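Local coordinates for protein catalase (Pseudomonas syringae, PDB 1M7S) that breaks down hydrogen peroxide to water and oxygen with a heme cofactor, protecting cells from its toxic effects, at residues A195-N200 / R391-P396; F268-L273 / I278-P283. One frame throughout, in Å; residues are numbered along the deposited sequence.

Overall arrangement
The contacts lie about 23 Å (contact 1) and 22 Å (contact 2) from the centre of the chain, and both are largely buried. Contact 1 sets strand 190-199 of the antiparallel beta-barrel sheet against an extended segment, 391-396, that also meets other subunits. Its centre is polar, with apolar touches from Val-199 and Leu-395: a lysine and a serine share a water, with no direct hydrogen bond across. Contact 2 joins two parts of one loop between strands 252-260 and 284-295 and touches no other chain. It is mostly apolar and is fixed by one direct indole bond. The two contacts meet where Ala-195 packs on Leu-273 and Trp-279; their centres are 19 Å apart.

Contact 1 of 2, residues A195-N200 / R391-P396; sequences AYKLVN and RYSELP
The hydroxyl of Ser-393 points at the flank of the Lys-197 chain, with Ser-393 OG 3.6 Å from Lys-197 CD. Their polar ends do not bond directly, since Lys-197 NZ and Ser-393 OG are 4.0 Å apart. A water fills this role. It accepts from Lys-197 NZ at 2.6 Å and donates to Ser-393 OG at 2.6 Å. The lysine leaves the strand with CG opposite the backbone N (chi1 170°), then bends at chi3 (-52°). This bend about CG-CD turns CE and NZ aside from the line of the first carbons. Leu-395 comes in at a slant to the lysine, and its methyl CD1 reaches NZ of Lys-197 at 3.9 Å. The ammonium group thus has both a hydrocarbon neighbour and a water partner. Val-199 adds a looser apolar touch, with CG1 4.4 Å from Ser-393 CB.

The lysine and valine alternate with Leu-198 on strand 190-199, so both point to the same side of the sheet. This strand belongs to the antiparallel beta barrel of the catalase fold. Segment 391-396 has no regular structure and runs past that side in an extended form.

From the neighbouring strand 317-319, Glu-318 OE1 hydrogen-bonds Ser-393 OG, and Glu-321, just beyond it, forms a salt bridge with Lys-197 NZ. One carboxylate holds each end of the water-linked pair; that of Glu-321 probably favours a charged lysine. Val-205 of the adjoining strand 205-214 touches both Lys-197 and Ser-393, and Leu-395 N is hydrogen-bonded to Thr-401 OG1 of a second subunit.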
loop_
_atom_site.group_PDB
_atom_site.type_symbol
_atom_site.label_atom_id
_atom_site.label_comp_id
_atom_site.label_asym_id
_atom_site.label_seq_id
_atom_site.Cartn_x
_atom_site.Cartn_y
_atom_site.Cartn_z
ATOM N N ALA A 195 27.209 -22.728 1.211
ATOM C CA ALA A 195 28.083 -22.766 2.370
ATOM C C ALA A 195 27.785 -21.425 3.092
ATOM O O ALA A 195 27.622 -20.380 2.451
ATOM C CB ALA A 195 29.544 -22.654 1.924
ATOM N N TYR A 196 27.625 -21.502 4.418
ATOM C CA TYR A 196 27.457 -20.366 5.278
ATOM C C TYR A 196 28.834 -20.221 6.010
ATOM O O TYR A 196 29.591 -21.180 5.998
ATOM C CB TYR A 196 26.388 -20.562 6.352
ATOM C CG TYR A 196 25.015 -20.297 5.748
ATOM C CD1 TYR A 196 24.427 -21.254 4.943
ATOM C CD2 TYR A 196 24.351 -19.094 5.952
ATOM C CE1 TYR A 196 23.186 -21.030 4.344
ATOM C CE2 TYR A 196 23.088 -18.869 5.387
ATOM C CZ TYR A 196 22.544 -19.837 4.578
ATOM O OH TYR A 196 21.311 -19.648 3.969
ATOM N N LYS A 197 29.074 -19.039 6.506
ATOM C CA LYS A 197 30.361 -18.812 7.177
ATOM C C LYS A 197 30.072 -18.769 8.673
ATOM O O LYS A 197 29.327 -17.892 9.140
ATOM C CB LYS A 197 30.964 -17.529 6.626
ATOM C CG LYS A 197 32.150 -16.879 7.236
ATOM C CD LYS A 197 32.440 -15.431 6.831
ATOM C CE LYS A 197 32.499 -15.206 5.321
ATOM N NZ LYS A 197 33.194 -13.889 5.057
ATOM N N LEU A 198 30.651 -19.700 9.412
ATOM C CA LEU A 198 30.518 -19.710 10.855
ATOM C C LEU A 198 31.763 -19.012 11.460
ATOM O O LEU A 198 32.866 -19.339 11.013
ATOM C CB LEU A 198 30.388 -21.125 11.432
ATOM C CG LEU A 198 29.105 -21.855 10.986
ATOM C CD1 LEU A 198 28.867 -23.158 11.749
ATOM C CD2 LEU A 198 27.886 -20.977 11.134
ATOM N N VAL A 199 31.518 -18.176 12.435
ATOM C CA VAL A 199 32.632 -17.427 13.035
ATOM C C VAL A 199 32.668 -17.721 14.534
ATOM O O VAL A 199 31.639 -17.831 15.215
ATOM C CB VAL A 199 32.750 -15.989 12.547
ATOM C CG1 VAL A 199 31.623 -15.497 11.637
ATOM C CG2 VAL A 199 33.148 -14.971 13.595
ATOM N N ASN A 200 33.901 -18.016 14.989
ATOM C CA ASN A 200 34.059 -18.417 16.392
ATOM C C ASN A 200 34.453 -17.234 17.244
ATOM O O ASN A 200 34.680 -16.134 16.738
ATOM C CB ASN A 200 34.995 -19.606 16.456
ATOM C CG ASN A 200 36.463 -19.322 16.194
ATOM O OD1 ASN A 200 36.921 -18.180 16.209
ATOM N ND2 ASN A 200 37.256 -20.358 15.933
ATOM N N ARG A 391 31.198 -7.509 16.017
ATOM C CA ARG A 391 31.710 -6.946 14.759
ATOM C C ARG A 391 31.777 -8.055 13.695
ATOM O O ARG A 391 32.008 -9.215 14.047
ATOM C CB ARG A 391 33.104 -6.380 15.076
ATOM C CG ARG A 391 32.957 -4.970 15.656
ATOM C CD ARG A 391 34.288 -4.302 16.041
ATOM N NE ARG A 391 34.083 -2.915 15.549
ATOM C CZ ARG A 391 34.615 -2.533 14.386
ATOM N NH1 ARG A 391 35.441 -3.276 13.647
ATOM N NH2 ARG A 391 34.316 -1.315 14.009
ATOM N N TYR A 392 31.538 -7.744 12.431
ATOM C CA TYR A 392 31.556 -8.771 11.377
ATOM C C TYR A 392 32.950 -9.355 11.198
ATOM O O TYR A 392 33.952 -8.657 11.471
ATOM C CB TYR A 392 31.095 -8.149 10.054
ATOM C CG TYR A 392 29.743 -7.469 9.940
ATOM C CD1 TYR A 392 29.590 -6.298 9.219
ATOM C CD2 TYR A 392 28.594 -7.982 10.511
ATOM C CE1 TYR A 392 28.368 -5.640 9.060
ATOM C CE2 TYR A 392 27.361 -7.368 10.388
ATOM C CZ TYR A 392 27.252 -6.194 9.663
ATOM O OH TYR A 392 26.003 -5.584 9.538
ATOM N N SER A 393 33.103 -10.537 10.599
ATOM C CA SER A 393 34.461 -11.047 10.387
ATOM C C SER A 393 35.137 -10.274 9.247
ATOM O O SER A 393 34.439 -9.633 8.472
ATOM C CB SER A 393 34.439 -12.540 10.054
ATOM O OG SER A 393 33.753 -12.689 8.834
ATOM N N GLU A 394 36.469 -10.343 9.139
ATOM C CA GLU A 394 37.130 -9.588 8.079
ATOM C C GLU A 394 37.596 -10.561 6.996
ATOM O O GLU A 394 38.408 -11.431 7.318
ATOM C CB GLU A 394 38.329 -8.817 8.667
ATOM C CG GLU A 394 37.856 -7.680 9.573
ATOM C CD GLU A 394 39.011 -6.959 10.236
ATOM O OE1 GLU A 394 39.919 -7.686 10.721
ATOM O OE2 GLU A 394 38.985 -5.701 10.237
ATOM N N LEU A 395 37.113 -10.389 5.770
ATOM C CA LEU A 395 37.543 -11.332 4.705
ATOM C C LEU A 395 38.616 -10.700 3.857
ATOM O O LEU A 395 38.499 -9.553 3.430
ATOM C CB LEU A 395 36.268 -11.516 3.835
ATOM C CG LEU A 395 36.553 -12.384 2.575
ATOM C CD1 LEU A 395 36.486 -13.863 2.976
ATOM C CD2 LEU A 395 35.621 -11.975 1.453
ATOM N N PRO A 396 39.707 -11.395 3.542
ATOM C CA PRO A 396 40.805 -10.839 2.779
ATOM C C PRO A 396 40.365 -10.618 1.338
ATOM O O PRO A 396 39.551 -11.386 0.802
ATOM C CB PRO A 396 41.930 -11.900 2.801
ATOM C CG PRO A 396 41.485 -12.855 3.854
ATOM C CD PRO A 396 39.978 -12.741 4.059
HETATM O O HOH W 1 35.169 -13.234 6.672
#

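Contact 2 of 2, residues F268-L273 / I278-P283; sequences FDFDPL and IWPDVP
The loop between barrel strands 252-260 and 284-295 folds back on itself here, and an Asx turn shapes its first arm. In that turn Asp-271 OD2 accepts from Leu-273 N at 2.8 Å. The carbonyl of Pro-272, within the turn, receives the one hydrogen bond across the contact. Trp-279 NE1 donates to Pro-272 O at 2.9 Å, with an N-H...O angle of 161°. The oxygen lies almost exactly in the indole plane, and the donor is in the carbonyl plane on a lone pair. Pro-272 CB also packs against the indole, 3.5 Å from Trp-279 NE1.

Phe-270 packs beside this bond. Its CG stands between the backbone N and the carbonyl carbon (chi1 58°), which turns the ring toward Trp-279 and Pro-280. Its side chain crosses that of Trp-279 at about a right angle, and Trp-279 CD1 sits at the phenyl edge, 3.8 Å from Phe-270 CE1. Phe-270 CZ meets Pro-280 CD at 3.8 Å, and the two side chains approach from opposite directions. The backbone oxygen of Ile-278 lies 3.7 Å from Phe-270 CE1.

Gln-258 on strand 252-260 binds the carbonyls of Trp-279 and Val-282, tying the second arm to the barrel. Lys-209 makes a cation-pi contact with Trp-279. The buried indole N-H is satisfied by a nearly in-plane bond that helps to fix the rotation of the ring, while the side-chain contacts of Phe-270 with Trp-279 and Pro-280 are apolar.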
loop_
_atom_site.group_PDB
_atom_site.type_symbol
_atom_site.label_atom_id
_atom_site.label_comp_id
_atom_site.label_asym_id
_atom_site.label_seq_id
_atom_site.Cartn_x
_atom_site.Cartn_y
_atom_site.Cartn_z
ATOM N N PHE A 268 39.951 -27.745 -4.677
ATOM C CA PHE A 268 38.938 -28.519 -5.400
ATOM C C PHE A 268 38.887 -28.170 -6.873
ATOM O O PHE A 268 39.236 -27.059 -7.247
ATOM C CB PHE A 268 37.562 -28.296 -4.737
ATOM C CG PHE A 268 37.539 -28.825 -3.330
ATOM C CD1 PHE A 268 37.808 -28.003 -2.260
ATOM C CD2 PHE A 268 37.246 -30.156 -3.104
ATOM C CE1 PHE A 268 37.829 -28.508 -0.969
ATOM C CE2 PHE A 268 37.261 -30.667 -1.810
ATOM C CZ PHE A 268 37.546 -29.836 -0.743
ATOM N N ASP A 269 38.444 -29.098 -7.734
ATOM C CA ASP A 269 38.282 -28.834 -9.162
ATOM C C ASP A 269 36.989 -28.089 -9.494
ATOM O O ASP A 269 36.832 -27.537 -10.593
ATOM C CB ASP A 269 38.308 -30.184 -9.923
ATOM C CG ASP A 269 39.704 -30.795 -9.937
ATOM O OD1 ASP A 269 40.724 -30.087 -9.777
ATOM O OD2 ASP A 269 39.826 -32.037 -10.098
ATOM N N PHE A 270 36.086 -27.949 -8.551
ATOM C CA PHE A 270 34.871 -27.148 -8.692
ATOM C C PHE A 270 35.021 -26.003 -7.678
ATOM O O PHE A 270 35.881 -26.109 -6.746
ATOM C CB PHE A 270 33.554 -27.928 -8.460
ATOM C CG PHE A 270 33.461 -28.594 -7.096
ATOM C CD1 PHE A 270 32.889 -27.993 -6.007
ATOM C CD2 PHE A 270 33.972 -29.886 -6.935
ATOM C CE1 PHE A 270 32.844 -28.624 -4.773
ATOM C CE2 PHE A 270 33.938 -30.525 -5.704
ATOM C CZ PHE A 270 33.357 -29.908 -4.610
ATOM N N ASP A 271 34.203 -24.989 -7.727
ATOM C CA ASP A 271 34.256 -23.912 -6.716
ATOM C C ASP A 271 33.318 -24.354 -5.603
ATOM O O ASP A 271 32.109 -24.560 -5.816
ATOM C CB ASP A 271 33.720 -22.627 -7.368
ATOM C CG ASP A 271 33.927 -21.433 -6.449
ATOM O OD1 ASP A 271 34.328 -20.369 -6.975
ATOM O OD2 ASP A 271 33.809 -21.448 -5.207
ATOM N N PRO A 272 33.789 -24.504 -4.374
ATOM C CA PRO A 272 32.971 -24.893 -3.252
ATOM C C PRO A 272 31.880 -23.878 -2.936
ATOM O O PRO A 272 30.947 -24.302 -2.253
ATOM C CB PRO A 272 33.893 -25.098 -2.017
ATOM C CG PRO A 272 35.208 -25.311 -2.749
ATOM C CD PRO A 272 35.201 -24.399 -3.999
ATOM N N LEU A 273 31.999 -22.616 -3.368
ATOM C CA LEU A 273 30.907 -21.670 -3.114
ATOM C C LEU A 273 30.000 -21.502 -4.331
ATOM O O LEU A 273 29.208 -20.557 -4.415
ATOM C CB LEU A 273 31.512 -20.338 -2.696
ATOM C CG LEU A 273 32.459 -20.395 -1.466
ATOM C CD1 LEU A 273 32.936 -18.987 -1.187
ATOM C CD2 LEU A 273 31.783 -21.057 -0.281
ATOM N N ILE A 278 27.385 -29.885 -4.811
ATOM C CA ILE A 278 27.431 -30.491 -3.473
ATOM C C ILE A 278 28.933 -30.659 -3.142
ATOM O O ILE A 278 29.760 -30.437 -4.018
ATOM C CB ILE A 278 26.758 -31.860 -3.408
ATOM C CG1 ILE A 278 27.411 -32.905 -4.323
ATOM C CG2 ILE A 278 25.273 -31.745 -3.785
ATOM C CD1 ILE A 278 27.068 -34.331 -3.879
ATOM N N TRP A 279 29.275 -31.042 -1.931
ATOM C CA TRP A 279 30.687 -31.321 -1.606
ATOM C C TRP A 279 30.754 -32.843 -1.361
ATOM O O TRP A 279 30.393 -33.296 -0.276
ATOM C CB TRP A 279 31.074 -30.589 -0.336
ATOM C CG TRP A 279 31.077 -29.095 -0.361
ATOM C CD1 TRP A 279 31.009 -28.256 -1.449
ATOM C CD2 TRP A 279 31.286 -28.247 0.776
ATOM N NE1 TRP A 279 31.110 -26.946 -1.052
ATOM C CE2 TRP A 279 31.285 -26.924 0.323
ATOM C CE3 TRP A 279 31.435 -28.511 2.153
ATOM C CZ2 TRP A 279 31.414 -25.835 1.169
ATOM C CZ3 TRP A 279 31.599 -27.412 2.992
ATOM C CH2 TRP A 279 31.571 -26.099 2.524
ATOM N N PRO A 280 31.105 -33.589 -2.386
ATOM C CA PRO A 280 30.985 -35.026 -2.394
ATOM C C PRO A 280 31.768 -35.770 -1.331
ATOM O O PRO A 280 31.209 -36.749 -0.815
ATOM C CB PRO A 280 31.437 -35.546 -3.781
ATOM C CG PRO A 280 31.603 -34.281 -4.569
ATOM C CD PRO A 280 31.519 -33.054 -3.679
ATOM N N ASP A 281 32.992 -35.379 -1.033
ATOM C CA ASP A 281 33.726 -36.201 -0.052
ATOM C C ASP A 281 33.953 -35.580 1.313
ATOM O O ASP A 281 34.583 -36.252 2.161
ATOM C CB ASP A 281 35.043 -36.643 -0.721
ATOM C CG ASP A 281 34.806 -37.274 -2.078
ATOM O OD1 ASP A 281 34.125 -38.319 -2.143
ATOM O OD2 ASP A 281 35.226 -36.666 -3.094
ATOM N N VAL A 282 33.371 -34.425 1.623
ATOM C CA VAL A 282 33.609 -33.871 2.964
ATOM C C VAL A 282 32.678 -34.588 3.931
ATOM O O VAL A 282 31.478 -34.659 3.693
ATOM C CB VAL A 282 33.384 -32.357 2.954
ATOM C CG1 VAL A 282 33.714 -31.740 4.295
ATOM C CG2 VAL A 282 34.267 -31.718 1.876
ATOM N N PRO A 283 33.205 -35.054 5.043
ATOM C CA PRO A 283 32.450 -35.795 6.027
ATOM C C PRO A 283 31.361 -34.949 6.684
ATOM O O PRO A 283 31.577 -33.743 6.797
ATOM C CB PRO A 283 33.447 -36.295 7.089
ATOM C CG PRO A 283 34.796 -35.849 6.570
ATOM C CD PRO A 283 34.648 -34.979 5.333
#